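Pngf-ii (PDB 4R4X) probably cleaves the amide link between N-glycans and asparagine, releasing the sugar chains from glycoproteins and glycopeptides as a peptide:N-glycosidase. Local coordinates at residues S463-L466 with G472-E475. Residues are numbered along the deposited sequence; the frame is centred on the assembly and turned at random.
Sequences SYRL and GNFE
Arg465 and Asn473 make the whole contact between 463-466 and 472-475. NH2 of Arg465 comes up to the amide nitrogen of Asn473, the two side chains meeting at an angle while the backbones stay well apart. The nearest CA atoms, those of Arg465 and Gly472, are 11.3 Å from each other.

The approach is polar but is not a hydrogen bond. NH2 of Arg465 lies 3.2 Å from ND2 of Asn473, and both atoms are donors. The amide oxygen is farther off, with OD1 of Asn473 4.0 Å from NH2 of Arg465. The guanidinium and amide planes are turned 42° against each other, so the groups do not stack flat. CZ of Arg465 is also near the amide, 4.1 Å from ND2 of Asn473. As modelled, two donors side by side gain no bond from each other. The contact is small, burying just 63 Å² summed over both segments.

CG of Arg465 points away from its own backbone N (chi1 -177°), and a bend at chi2 (72°) turns the guanidinium toward Asn473.

NH1 of Arg465 makes a weak hydrogen bond back to O of Asn468. The Arg465 side chain also touches Trp322, Ser479 and Asp482. OG of Ser479 is hydrogen-bonded with O of Gly472, which ties 472-475 to a residue that Arg465 touches.

Segment 463-466 lies in a short 3-10 region, and 472-475 is irregular. Both lie in the long loop from strand 449-454 to strand 493-504, the same loop that holds the Cys461-Cys489 disulfide. This is a surface contact inside one long loop of the region matching the PNGase F C-terminal family, whose fold is a beta sandwich of the PHM/PNGase F type.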
ATOM      1  N   SER A 463      12.461 -16.076  11.284  1.00 10.52           N
ATOM      2  CA  SER A 463      12.636 -14.613  11.246  1.00 10.61           C
ATOM      3  C   SER A 463      11.551 -13.797  11.969  1.00 11.19           C
ATOM      4  O   SER A 463      11.821 -12.679  12.355  1.00 11.38           O
ATOM      5  CB  SER A 463      12.724 -14.109   9.788  1.00 10.58           C
ATOM      6  OG  SER A 463      13.736 -14.794   9.068  1.00 10.48           O
ATOM      7  N   TYR A 464      10.346 -14.353  12.138  1.00 11.32           N
ATOM      8  CA  TYR A 464       9.167 -13.592  12.552  1.00 11.75           C
ATOM      9  C   TYR A 464       8.793 -13.927  13.999  1.00 11.22           C
ATOM     10  O   TYR A 464       7.673 -13.656  14.454  1.00 10.75           O
ATOM     11  CB  TYR A 464       7.988 -13.825  11.571  1.00 12.46           C
ATOM     12  CG  TYR A 464       8.490 -13.694  10.147  1.00 12.86           C
ATOM     13  CD1 TYR A 464       8.893 -12.477   9.637  1.00 14.44           C
ATOM     14  CD2 TYR A 464       8.670 -14.810   9.376  1.00 13.59           C
ATOM     15  CE1 TYR A 464       9.458 -12.380   8.364  1.00 15.24           C
ATOM     16  CE2 TYR A 464       9.221 -14.738   8.111  1.00 14.65           C
ATOM     17  CZ  TYR A 464       9.611 -13.538   7.601  1.00 15.08           C
ATOM     18  OH  TYR A 464      10.176 -13.535   6.325  1.00 17.55           O
ATOM     19  N   ARG A 465       9.759 -14.489  14.714  1.00 10.75           N
ATOM     20  CA  ARG A 465       9.543 -14.973  16.088  1.00 11.21           C
ATOM     21  C   ARG A 465       8.901 -13.936  17.017  1.00 10.40           C
ATOM     22  O   ARG A 465       8.030 -14.285  17.824  1.00 10.33           O
ATOM     23  CB  ARG A 465      10.878 -15.468  16.661  1.00 11.50           C
ATOM     24  CG  ARG A 465      10.786 -16.057  18.049  1.00 12.06           C
ATOM     25  CD  ARG A 465      10.107 -17.412  18.033  1.00 12.38           C
ATOM     26  NE  ARG A 465       9.907 -17.944  19.378  1.00 12.23           N
ATOM     27  CZ  ARG A 465       8.846 -17.724  20.148  1.00 12.98           C
ATOM     28  NH1 ARG A 465       7.850 -16.942  19.753  1.00 12.77           N
ATOM     29  NH2 ARG A 465       8.800 -18.293  21.349  1.00 13.59           N
ATOM     30  N   LEU A 466       9.292 -12.670  16.884  1.00 10.74           N
ATOM     31  CA  LEU A 466       8.855 -11.622  17.807  1.00 10.91           C
ATOM     32  C   LEU A 466       7.409 -11.159  17.564  1.00 10.92           C
ATOM     33  O   LEU A 466       6.849 -10.379  18.349  1.00 10.34           O
ATOM     34  CB  LEU A 466       9.812 -10.427  17.760  1.00 11.43           C
ATOM     35  CG  LEU A 466      11.240 -10.672  18.258  1.00 12.23           C
ATOM     36  CD1 LEU A 466      12.091  -9.407  18.143  1.00 13.32           C
ATOM     37  CD2 LEU A 466      11.255 -11.220  19.678  1.00 12.48           C
ATOM     38  N   GLY A 472       3.740 -22.237  20.461  1.00 12.99           N
ATOM     39  CA  GLY A 472       4.100 -23.327  21.379  1.00 14.14           C
ATOM     40  C   GLY A 472       5.589 -23.593  21.293  1.00 14.82           C
ATOM     41  O   GLY A 472       6.179 -23.489  20.218  1.00 14.82           O
ATOM     42  N   ASN A 473       6.201 -23.948  22.415  1.00 15.27           N
ATOM     43  CA  ASN A 473       7.649 -24.163  22.463  1.00 15.70           C
ATOM     44  C   ASN A 473       7.932 -25.628  22.752  1.00 16.34           C
ATOM     45  O   ASN A 473       7.413 -26.179  23.715  1.00 16.78           O
ATOM     46  CB  ASN A 473       8.268 -23.219  23.499  1.00 15.94           C
ATOM     47  CG  ASN A 473       8.028 -21.755  23.156  1.00 16.50           C
ATOM     48  OD1 ASN A 473       7.482 -20.962  23.959  1.00 18.38           O
ATOM     49  ND2 ASN A 473       8.418 -21.388  21.965  1.00 14.91           N
ATOM     50  N   PHE A 474       8.724 -26.264  21.892  1.00 17.19           N
ATOM     51  CA  PHE A 474       8.862 -27.725  21.914  1.00 17.71           C
ATOM     52  C   PHE A 474      10.117 -28.171  22.636  1.00 17.51           C
ATOM     53  O   PHE A 474      11.015 -27.385  22.888  1.00 16.33           O
ATOM     54  CB  PHE A 474       8.792 -28.292  20.484  1.00 18.74           C
ATOM     55  CG  PHE A 474       7.516 -27.922  19.764  1.00 20.78           C
ATOM     56  CD1 PHE A 474       6.275 -28.175  20.354  1.00 23.89           C
ATOM     57  CD2 PHE A 474       7.546 -27.258  18.549  1.00 21.54           C
ATOM     58  CE1 PHE A 474       5.089 -27.791  19.714  1.00 25.00           C
ATOM     59  CE2 PHE A 474       6.368 -26.890  17.904  1.00 22.58           C
ATOM     60  CZ  PHE A 474       5.143 -27.163  18.475  1.00 22.74           C
ATOM     61  N   GLU A 475      10.181 -29.467  22.925  1.00 17.94           N
ATOM     62  CA  GLU A 475      11.288 -30.028  23.696  1.00 18.88           C
ATOM     63  C   GLU A 475      12.603 -30.005  22.935  1.00 16.43           C
ATOM     64  O   GLU A 475      13.649 -30.159  23.551  1.00 16.98           O
ATOM     65  CB  GLU A 475      10.955 -31.464  24.139  1.00 22.64           C
ATOM     66  CG  GLU A 475       9.847 -31.534  25.169  1.00 27.57           C
ATOM     67  CD  GLU A 475       9.858 -32.835  25.939  1.00 34.25           C
ATOM     68  OE1 GLU A 475      10.341 -33.855  25.385  1.00 38.39           O
ATOM     69  OE2 GLU A 475       9.381 -32.833  27.099  1.00 42.60           O
TER